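Local coordinates for protein probable thiol peroxidase (PDB 2YZH) that probably reduces hydrogen peroxide and organic hydroperoxides to water and alcohols, using thioredoxin as reductant, as a thiol peroxidase of the peroxiredoxin family, at residues K68-I73 with E156-D161; E29-T34 with Y113-K118; N12-V17 with V121-G126. All coordinates share one frame; numbering follows the deposited sequence.

Contact 1: residues K68-I73 with E156-D161; sequences KKFNEI and EEPNYD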
loop_
_atom_site.group_PDB
_atom_site.type_symbol
_atom_site.label_atom_id
_atom_site.label_comp_id
_atom_site.label_asym_id
_atom_site.label_seq_id
_atom_site.Cartn_x
_atom_site.Cartn_y
_atom_site.Cartn_z
ATOM N N LYS D 68 -21.317 7.737 -18.696
ATOM C CA LYS D 68 -22.128 7.647 -19.907
ATOM C C LYS D 68 -22.128 8.983 -20.636
ATOM O O LYS D 68 -22.051 9.030 -21.862
ATOM C CB LYS D 68 -23.574 7.258 -19.579
ATOM C CG LYS D 68 -23.754 5.815 -19.156
ATOM C CD LYS D 68 -23.121 4.859 -20.164
ATOM C CE LYS D 68 -23.811 4.875 -21.526
ATOM N NZ LYS D 68 -25.074 4.075 -21.538
ATOM N N LYS D 69 -22.203 10.069 -19.871
ATOM C CA LYS D 69 -22.231 11.407 -20.441
ATOM C C LYS D 69 -20.919 11.745 -21.150
ATOM O O LYS D 69 -20.925 12.334 -22.232
ATOM C CB LYS D 69 -22.537 12.436 -19.345
ATOM C CG LYS D 69 -23.056 13.770 -19.875
ATOM C CD LYS D 69 -23.720 14.602 -18.777
ATOM C CE LYS D 69 -24.910 13.874 -18.149
ATOM N NZ LYS D 69 -25.568 14.665 -17.061
ATOM N N PHE D 70 -19.793 11.375 -20.549
ATOM C CA PHE D 70 -18.506 11.642 -21.183
ATOM C C PHE D 70 -18.328 10.756 -22.411
ATOM O O PHE D 70 -17.731 11.171 -23.400
ATOM C CB PHE D 70 -17.355 11.415 -20.200
ATOM C CG PHE D 70 -16.959 12.653 -19.441
ATOM C CD1 PHE D 70 -16.513 13.782 -20.121
ATOM C CD2 PHE D 70 -17.042 12.695 -18.054
ATOM C CE1 PHE D 70 -16.155 14.938 -19.430
ATOM C CE2 PHE D 70 -16.686 13.843 -17.355
ATOM C CZ PHE D 70 -16.241 14.968 -18.045
ATOM N N ASN D 71 -18.850 9.535 -22.347
ATOM C CA ASN D 71 -18.752 8.615 -23.475
ATOM C C ASN D 71 -19.486 9.218 -24.674
ATOM O O ASN D 71 -19.035 9.113 -25.817
ATOM C CB ASN D 71 -19.371 7.262 -23.112
ATOM C CG ASN D 71 -19.199 6.227 -24.213
ATOM O OD1 ASN D 71 -18.077 5.833 -24.541
ATOM N ND2 ASN D 71 -20.314 5.787 -24.795
ATOM N N GLU D 72 -20.615 9.865 -24.398
ATOM C CA GLU D 72 -21.428 10.498 -25.434
ATOM C C GLU D 72 -20.761 11.699 -26.095
ATOM O O GLU D 72 -20.618 11.745 -27.317
ATOM C CB GLU D 72 -22.761 10.959 -24.847
ATOM C CG GLU D 72 -23.740 9.854 -24.528
ATOM C CD GLU D 72 -24.935 10.362 -23.746
ATOM O OE1 GLU D 72 -25.506 11.403 -24.141
ATOM O OE2 GLU D 72 -25.308 9.720 -22.740
ATOM N N ILE D 73 -20.362 12.673 -25.280
ATOM C CA ILE D 73 -19.752 13.901 -25.781
ATOM C C ILE D 73 -18.356 13.786 -26.386
ATOM O O ILE D 73 -17.914 14.692 -27.096
ATOM C CB ILE D 73 -19.720 14.989 -24.683
ATOM C CG1 ILE D 73 -18.922 14.496 -23.475
ATOM C CG2 ILE D 73 -21.142 15.347 -24.268
ATOM C CD1 ILE D 73 -18.879 15.491 -22.328
ATOM N N GLU D 156 -21.999 15.234 -6.392
ATOM C CA GLU D 156 -22.342 16.070 -7.537
ATOM C C GLU D 156 -21.595 15.667 -8.808
ATOM O O GLU D 156 -20.499 15.108 -8.753
ATOM C CB GLU D 156 -22.071 17.548 -7.207
ATOM C CG GLU D 156 -22.950 18.068 -6.075
ATOM C CD GLU D 156 -22.618 19.481 -5.619
ATOM O OE1 GLU D 156 -21.635 20.076 -6.109
ATOM O OE2 GLU D 156 -23.353 19.998 -4.751
ATOM N N GLU D 157 -22.208 15.951 -9.953
ATOM C CA GLU D 157 -21.600 15.643 -11.242
ATOM C C GLU D 157 -20.669 16.794 -11.601
ATOM O O GLU D 157 -20.822 17.904 -11.092
ATOM C CB GLU D 157 -22.684 15.479 -12.314
ATOM C CG GLU D 157 -23.567 14.254 -12.117
ATOM C CD GLU D 157 -24.711 14.192 -13.115
ATOM O OE1 GLU D 157 -24.439 14.259 -14.332
ATOM O OE2 GLU D 157 -25.879 14.076 -12.681
ATOM N N PRO D 158 -19.680 16.548 -12.472
ATOM C CA PRO D 158 -18.761 17.626 -12.845
ATOM C C PRO D 158 -19.363 18.527 -13.917
ATOM O O PRO D 158 -20.478 18.287 -14.381
ATOM C CB PRO D 158 -17.547 16.868 -13.365
ATOM C CG PRO D 158 -18.178 15.714 -14.064
ATOM C CD PRO D 158 -19.264 15.271 -13.084
ATOM N N ASN D 159 -18.623 19.566 -14.288
ATOM C CA ASN D 159 -19.041 20.481 -15.341
ATOM C C ASN D 159 -18.494 19.848 -16.620
ATOM O O ASN D 159 -17.295 19.905 -16.885
ATOM C CB ASN D 159 -18.411 21.858 -15.139
ATOM C CG ASN D 159 -18.846 22.861 -16.192
ATOM O OD1 ASN D 159 -18.891 22.550 -17.385
ATOM N ND2 ASN D 159 -19.156 24.076 -15.757
ATOM N N TYR D 160 -19.378 19.239 -17.402
ATOM C CA TYR D 160 -18.985 18.563 -18.634
ATOM C C TYR D 160 -18.517 19.483 -19.762
ATOM O O TYR D 160 -17.443 19.285 -20.327
ATOM C CB TYR D 160 -20.148 17.700 -19.121
ATOM C CG TYR D 160 -20.601 16.666 -18.115
ATOM C CD1 TYR D 160 -19.939 15.440 -17.992
ATOM C CD2 TYR D 160 -21.694 16.910 -17.284
ATOM C CE1 TYR D 160 -20.361 14.482 -17.068
ATOM C CE2 TYR D 160 -22.122 15.960 -16.355
ATOM C CZ TYR D 160 -21.452 14.748 -16.255
ATOM O OH TYR D 160 -21.893 13.800 -15.363
ATOM N N ASP D 161 -19.323 20.489 -20.089
ATOM C CA ASP D 161 -18.993 21.416 -21.166
ATOM C C ASP D 161 -17.607 22.035 -21.036
ATOM O O ASP D 161 -16.874 22.138 -22.019
ATOM C CB ASP D 161 -20.038 22.534 -21.239
ATOM C CG ASP D 161 -21.431 22.006 -21.502
ATOM O OD1 ASP D 161 -21.601 21.242 -22.478
ATOM O OD2 ASP D 161 -22.355 22.358 -20.735
#

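Contact 2: residues E29-T34 with Y113-K118; sequences EAVVVT and YRDMEK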
loop_
_atom_site.group_PDB
_atom_site.type_symbol
_atom_site.label_atom_id
_atom_site.label_comp_id
_atom_site.label_asym_id
_atom_site.label_seq_id
_atom_site.Cartn_x
_atom_site.Cartn_y
_atom_site.Cartn_z
ATOM N N GLU D 29 2.789 9.555 -14.040
ATOM C CA GLU D 29 2.326 8.378 -14.758
ATOM C C GLU D 29 1.614 7.470 -13.770
ATOM O O GLU D 29 2.021 7.344 -12.613
ATOM C CB GLU D 29 3.488 7.620 -15.408
ATOM C CG GLU D 29 4.130 8.383 -16.552
ATOM C CD GLU D 29 5.072 7.538 -17.383
ATOM O OE1 GLU D 29 5.516 6.476 -16.902
ATOM O OE2 GLU D 29 5.376 7.952 -18.521
ATOM N N ALA D 30 0.533 6.856 -14.229
ATOM C CA ALA D 30 -0.235 5.948 -13.400
ATOM C C ALA D 30 -0.393 4.649 -14.174
ATOM O O ALA D 30 -0.862 4.650 -15.311
ATOM C CB ALA D 30 -1.602 6.545 -13.085
ATOM N N VAL D 31 0.019 3.550 -13.554
ATOM C CA VAL D 31 -0.080 2.239 -14.175
ATOM C C VAL D 31 -1.406 1.639 -13.737
ATOM O O VAL D 31 -1.552 1.199 -12.593
ATOM C CB VAL D 31 1.071 1.329 -13.721
ATOM C CG1 VAL D 31 0.947 -0.033 -14.395
ATOM C CG2 VAL D 31 2.407 1.982 -14.066
ATOM N N VAL D 32 -2.374 1.639 -14.651
ATOM C CA VAL D 32 -3.705 1.130 -14.360
ATOM C C VAL D 32 -4.018 -0.157 -15.128
ATOM O O VAL D 32 -3.313 -0.519 -16.076
ATOM C CB VAL D 32 -4.773 2.222 -14.659
ATOM C CG1 VAL D 32 -4.613 3.382 -13.676
ATOM C CG2 VAL D 32 -4.618 2.737 -16.090
ATOM N N VAL D 33 -5.076 -0.843 -14.714
ATOM C CA VAL D 33 -5.454 -2.111 -15.330
ATOM C C VAL D 33 -6.793 -2.015 -16.059
ATOM O O VAL D 33 -7.800 -1.620 -15.461
ATOM C CB VAL D 33 -5.534 -3.228 -14.250
ATOM C CG1 VAL D 33 -5.802 -4.582 -14.906
ATOM C CG2 VAL D 33 -4.233 -3.281 -13.451
ATOM N N THR D 34 -6.804 -2.370 -17.345
ATOM C CA THR D 34 -8.033 -2.321 -18.142
ATOM C C THR D 34 -8.890 -3.572 -17.929
ATOM O O THR D 34 -8.449 -4.531 -17.300
ATOM C CB THR D 34 -7.725 -2.133 -19.650
ATOM O OG1 THR D 34 -6.769 -3.106 -20.077
ATOM C CG2 THR D 34 -7.158 -0.748 -19.904
ATOM N N TYR D 113 -1.724 -0.362 -7.932
ATOM C CA TYR D 113 -0.667 0.494 -7.415
ATOM C C TYR D 113 -1.175 1.781 -6.777
ATOM O O TYR D 113 -0.417 2.492 -6.116
ATOM C CB TYR D 113 0.292 0.840 -8.548
ATOM C CG TYR D 113 0.964 -0.364 -9.165
ATOM C CD1 TYR D 113 1.890 -1.118 -8.441
ATOM C CD2 TYR D 113 0.692 -0.739 -10.480
ATOM C CE1 TYR D 113 2.536 -2.219 -9.022
ATOM C CE2 TYR D 113 1.328 -1.832 -11.064
ATOM C CZ TYR D 113 2.246 -2.564 -10.332
ATOM O OH TYR D 113 2.876 -3.639 -10.917
ATOM N N ARG D 114 -2.456 2.068 -6.979
ATOM C CA ARG D 114 -3.072 3.278 -6.446
ATOM C C ARG D 114 -2.208 4.480 -6.798
ATOM O O ARG D 114 -1.921 5.337 -5.953
ATOM C CB ARG D 114 -3.253 3.180 -4.926
ATOM C CG ARG D 114 -4.253 4.197 -4.380
ATOM C CD ARG D 114 -4.609 3.936 -2.916
ATOM N NE ARG D 114 -3.492 4.218 -2.016
ATOM C CZ ARG D 114 -3.547 4.072 -0.695
ATOM N NH1 ARG D 114 -4.665 3.641 -0.123
ATOM N NH2 ARG D 114 -2.493 4.367 0.055
ATOM N N ASP D 115 -1.796 4.543 -8.060
ATOM C CA ASP D 115 -0.958 5.640 -8.527
ATOM C C ASP D 115 -1.684 6.977 -8.562
ATOM O O ASP D 115 -1.042 8.020 -8.559
ATOM C CB ASP D 115 -0.401 5.346 -9.926
ATOM C CG ASP D 115 0.831 4.457 -9.886
ATOM O OD1 ASP D 115 1.658 4.639 -8.968
ATOM O OD2 ASP D 115 0.982 3.596 -10.776
ATOM N N MET D 116 -3.016 6.964 -8.593
ATOM C CA MET D 116 -3.727 8.232 -8.646
ATOM C C MET D 116 -3.537 9.061 -7.377
ATOM O O MET D 116 -3.963 10.213 -7.316
ATOM C CB MET D 116 -5.214 8.016 -8.955
ATOM C CG MET D 116 -5.455 7.477 -10.370
ATOM S SD MET D 116 -4.527 8.378 -11.669
ATOM C CE MET D 116 -5.436 9.938 -11.761
ATOM N N GLU D 117 -2.901 8.479 -6.362
ATOM C CA GLU D 117 -2.615 9.232 -5.144
ATOM C C GLU D 117 -1.683 10.366 -5.575
ATOM O O GLU D 117 -1.655 11.444 -4.966
ATOM C CB GLU D 117 -1.875 8.365 -4.111
ATOM C CG GLU D 117 -1.507 9.131 -2.833
ATOM C CD GLU D 117 -0.621 8.338 -1.883
ATOM O OE1 GLU D 117 -0.794 7.105 -1.788
ATOM O OE2 GLU D 117 0.239 8.953 -1.214
ATOM N N LYS D 118 -0.917 10.115 -6.637
ATOM C CA LYS D 118 0.033 11.102 -7.142
ATOM C C LYS D 118 -0.651 12.307 -7.776
ATOM O O LYS D 118 0.003 13.308 -8.079
ATOM C CB LYS D 118 0.991 10.447 -8.148
ATOM C CG LYS D 118 1.916 9.416 -7.504
ATOM C CD LYS D 118 2.607 8.551 -8.542
ATOM C CE LYS D 118 3.449 7.478 -7.864
ATOM N NZ LYS D 118 3.897 6.439 -8.831
HETATM O O HOH W 1 4.413 7.155 -11.450
HETATM O O HOH W 2 -2.856 0.910 -10.223
#

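Contact 3: residues N12-V17 with V121-G126; sequences NPVTLV and VLIGEG. With SO4 (sulfate ion), chain F.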
loop_
_atom_site.group_PDB
_atom_site.type_symbol
_atom_site.label_atom_id
_atom_site.label_comp_id
_atom_site.label_asym_id
_atom_site.label_seq_id
_atom_site.Cartn_x
_atom_site.Cartn_y
_atom_site.Cartn_z
ATOM N N ASN D 12 -20.267 17.026 4.274
ATOM C CA ASN D 12 -19.201 16.985 5.270
ATOM C C ASN D 12 -17.819 17.009 4.627
ATOM O O ASN D 12 -17.532 16.233 3.724
ATOM C CB ASN D 12 -19.356 15.727 6.124
ATOM C CG ASN D 12 -20.685 15.685 6.852
ATOM O OD1 ASN D 12 -21.236 14.616 7.100
ATOM N ND2 ASN D 12 -21.200 16.853 7.204
ATOM N N PRO D 13 -16.947 17.915 5.090
ATOM C CA PRO D 13 -15.589 18.044 4.558
ATOM C C PRO D 13 -14.721 16.820 4.830
ATOM O O PRO D 13 -14.754 16.250 5.918
ATOM C CB PRO D 13 -15.048 19.279 5.278
ATOM C CG PRO D 13 -16.280 20.068 5.585
ATOM C CD PRO D 13 -17.229 18.998 6.049
ATOM N N VAL D 14 -13.960 16.413 3.825
ATOM C CA VAL D 14 -13.043 15.291 3.964
ATOM C C VAL D 14 -11.747 15.691 3.275
ATOM O O VAL D 14 -11.752 16.223 2.166
ATOM C CB VAL D 14 -13.592 13.990 3.335
ATOM C CG1 VAL D 14 -14.798 13.507 4.120
ATOM C CG2 VAL D 14 -13.940 14.210 1.885
ATOM N N THR D 15 -10.632 15.450 3.945
ATOM C CA THR D 15 -9.349 15.814 3.385
ATOM C C THR D 15 -8.855 14.797 2.369
ATOM O O THR D 15 -9.178 13.607 2.445
ATOM C CB THR D 15 -8.304 15.967 4.494
ATOM O OG1 THR D 15 -8.346 14.813 5.342
ATOM C CG2 THR D 15 -8.594 17.210 5.322
ATOM N N LEU D 16 -8.083 15.292 1.411
ATOM C CA LEU D 16 -7.497 14.463 0.370
ATOM C C LEU D 16 -6.026 14.291 0.706
ATOM O O LEU D 16 -5.437 15.119 1.401
ATOM C CB LEU D 16 -7.617 15.149 -0.993
ATOM C CG LEU D 16 -9.038 15.475 -1.460
ATOM C CD1 LEU D 16 -8.981 16.246 -2.773
ATOM C CD2 LEU D 16 -9.832 14.186 -1.606
ATOM N N VAL D 17 -5.441 13.203 0.228
ATOM C CA VAL D 17 -4.025 12.939 0.446
ATOM C C VAL D 17 -3.256 13.769 -0.589
ATOM O O VAL D 17 -3.693 13.891 -1.734
ATOM C CB VAL D 17 -3.731 11.432 0.245
ATOM C CG1 VAL D 17 -2.237 11.162 0.331
ATOM C CG2 VAL D 17 -4.486 10.622 1.293
ATOM N N VAL D 121 -5.927 13.050 -5.518
ATOM C CA VAL D 121 -7.354 12.770 -5.436
ATOM C C VAL D 121 -7.719 11.573 -4.560
ATOM O O VAL D 121 -8.874 11.155 -4.528
ATOM C CB VAL D 121 -7.971 12.603 -6.852
ATOM C CG1 VAL D 121 -7.872 13.922 -7.611
ATOM C CG2 VAL D 121 -7.256 11.507 -7.620
ATOM N N LEU D 122 -6.747 11.023 -3.836
ATOM C CA LEU D 122 -7.038 9.902 -2.944
ATOM C C LEU D 122 -7.672 10.472 -1.675
ATOM O O LEU D 122 -7.088 11.342 -1.024
ATOM C CB LEU D 122 -5.753 9.152 -2.574
ATOM C CG LEU D 122 -5.959 7.962 -1.631
ATOM C CD1 LEU D 122 -6.780 6.889 -2.337
ATOM C CD2 LEU D 122 -4.608 7.409 -1.194
ATOM N N ILE D 123 -8.865 9.989 -1.329
ATOM C CA ILE D 123 -9.568 10.464 -0.138
ATOM C C ILE D 123 -8.867 9.933 1.110
ATOM O O ILE D 123 -8.631 8.733 1.234
ATOM C CB ILE D 123 -11.058 10.024 -0.181
ATOM C CG1 ILE D 123 -11.737 10.692 -1.380
ATOM C CG2 ILE D 123 -11.787 10.427 1.103
ATOM C CD1 ILE D 123 -13.106 10.129 -1.729
ATOM N N GLY D 124 -8.527 10.845 2.020
ATOM C CA GLY D 124 -7.814 10.477 3.232
ATOM C C GLY D 124 -8.609 10.318 4.519
ATOM O O GLY D 124 -8.031 9.999 5.559
ATOM N N GLU D 125 -9.918 10.529 4.476
ATOM C CA GLU D 125 -10.720 10.370 5.686
ATOM C C GLU D 125 -12.184 10.079 5.389
ATOM O O GLU D 125 -12.648 10.234 4.259
ATOM C CB GLU D 125 -10.629 11.622 6.568
ATOM C CG GLU D 125 -11.367 12.832 6.028
ATOM C CD GLU D 125 -11.546 13.929 7.074
ATOM O OE1 GLU D 125 -12.150 13.667 8.136
ATOM O OE2 GLU D 125 -11.089 15.059 6.835
ATOM N N GLY D 126 -12.903 9.640 6.414
ATOM C CA GLY D 126 -14.315 9.356 6.245
ATOM C C GLY D 126 -14.620 7.986 5.678
ATOM O O GLY D 126 -13.728 7.149 5.500
HETATM S S SO4 F . -12.952 9.220 10.403
HETATM O O1 SO4 F . -12.320 9.705 11.643
HETATM O O2 SO4 F . -14.121 10.062 10.083
HETATM O O3 SO4 F . -11.974 9.275 9.295
HETATM O O4 SO4 F . -13.404 7.829 10.588
HETATM O O HOH W 3 -3.934 11.778 -3.413
#

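Contact 1: residues K68-I73 with E156-D161
The ring of Y160 lies between K69, F70 and I73 of 68-73 and its own neighbours E157 and P158. Its main aliphatic partner is the K69 chain, which crosses it at about a right angle: K69 CD sits over one face, 3.3 Å from the Y160 ring centroid, in a CH-pi contact. CG of K69 is anti to the backbone N (chi1 -160°), and a bend at chi3 (-60°) carries CE on toward the glutamate. P158 CG lies over the opposite face of Y160, toward its rim, and also touches F70 CE2 at 4.1 Å. I73 CD1 reaches Y160 CB at 4.1 Å.

The aromatic contact is edge-to-face. Y160 turns its CD1-CE1 edge to the face of F70, with centroids 5.1 Å apart and planes at 61°.

The polar contact converges on one oxygen. E157 OE1 takes K69 NZ at 3.0 Å on its syn lone pair, as a salt bridge, and Y160 OH at 2.8 Å on its anti lone pair. This second bond ties the phenol hydroxyl to the carboxylate and should limit rotation of both groups.

N159 caps the start of helix 160-170 through a bond from E162 N, and F70 and I73 continue the packing onto V163 and V164. In this way the helix bearing the predicted peroxidatic C63, whose side chain lies about 9 Å from that of E157, packs against the C-terminal helix, a pairing characteristic of the thioredoxin fold of peroxiredoxins.

Contact 2: residues E29-T34 with Y113-K118
Y113 presents its ring edge to V31: Y113 CD2 lies 3.6 Å from V31 O, close to the ring plane, and Y113 CE2 meets V31 CG1 at 3.8 Å. A water links V31 O to Y113 N, and the Y113 hydroxyl is hydrogen-bonded to K129 NZ of the fourth subunit.

D115 begins the 3-10 segment and lies beside V31, its side chain pointing the same way. D115 OD2 accepts V31 N at 2.9 Å in a nearly straight bond (172°) on the anti side, somewhat out of the carboxylate plane, and D115 CB packs on A30 CB at 3.6 Å. The strand held here, 30-34, pairs with 39-42 and 106-109 in the mixed sheet of the peroxiredoxin fold, so the bond ties the loop after 106-109 back to that sheet. D115 OD2 also forms a salt bridge with K118 NZ of the second subunit, and the reverse pair repeats it. An alanine in place of D115 would probably leave V31 N without its acceptor and take from K118 of this chain and of the second subunit the carboxylate they share here.

M116, turned at chi2 (-47°), sets SD against A30 CB at 3.7 Å and extends to I52 and T54 of strand 49-54.

K118 NZ approaches D115 OD1 of its own chain at 2.9 Å from above the carboxylate plane, and a water joins K118 NZ to E29 O.

Contact 3: residues N12-V17 with V121-G126
A single beta bridge between L16 and I123 joins the end of the N-terminal hairpin, strands 6-9 and 12-15, to the loop after strand 106-109; such a hairpin is a known feature of the Tpx subfamily. Two backbone bonds flank the bridge. G124 N donates to T15 O at 2.9 Å, and V17 N donates to L122 O at 2.8 Å, nearly straight at 172°. Beyond them a water spans V17 O and L122 N.

L16 CD2 meets I123 CG1 at 4.0 Å, and V17 CG2 touches L122 CD2 at 4.1 Å while also lying 3.9 Å from G124 CA. A side chain on G124 would crowd that same V17 methyl. V17 also packs on G124 of the third subunit.

E125 reaches back across the strand. Its chi1 of 72°, with CG between the backbone N and carbonyl carbon, sets E125 CG 3.7 Å from V14 CB. The extended chain beyond carries E125 OE2 to T15 N, which donates at 3.0 Å on the anti side, slightly out of the carboxylate plane. The T15 hydroxyl lies close to the same oxygen. At G126 a CB would jam against the preceding carbonyl oxygen, so the backbone angles call for glycine. A sulfate, probably from the crystallisation liquor, is held by R5 NH1 and the backbone N of E20 of the third subunit and by G126 N, 3.0 Å from sulfate O3.

From the N terminus, 12-17 comes first, followed by 29-34 and then 68-73 on the helix that carries the predicted active-site cysteine. The loop after strand 106-109 closes two long loops in turn: contact 2 joins its 3-10 turn to strand 30-34 of the mixed sheet, and contact 3 joins its later part, 121-126, to the N-terminal hairpin. Contact 2 is therefore nested inside contact 3, and the two touch where R114 and E117 pack on L122 and E117 on V17. Contact 1 opens within both loops and closes after them, at 156-161, so it crosses both. It joins two helices on the opposite side of the chain's centre from contact 2.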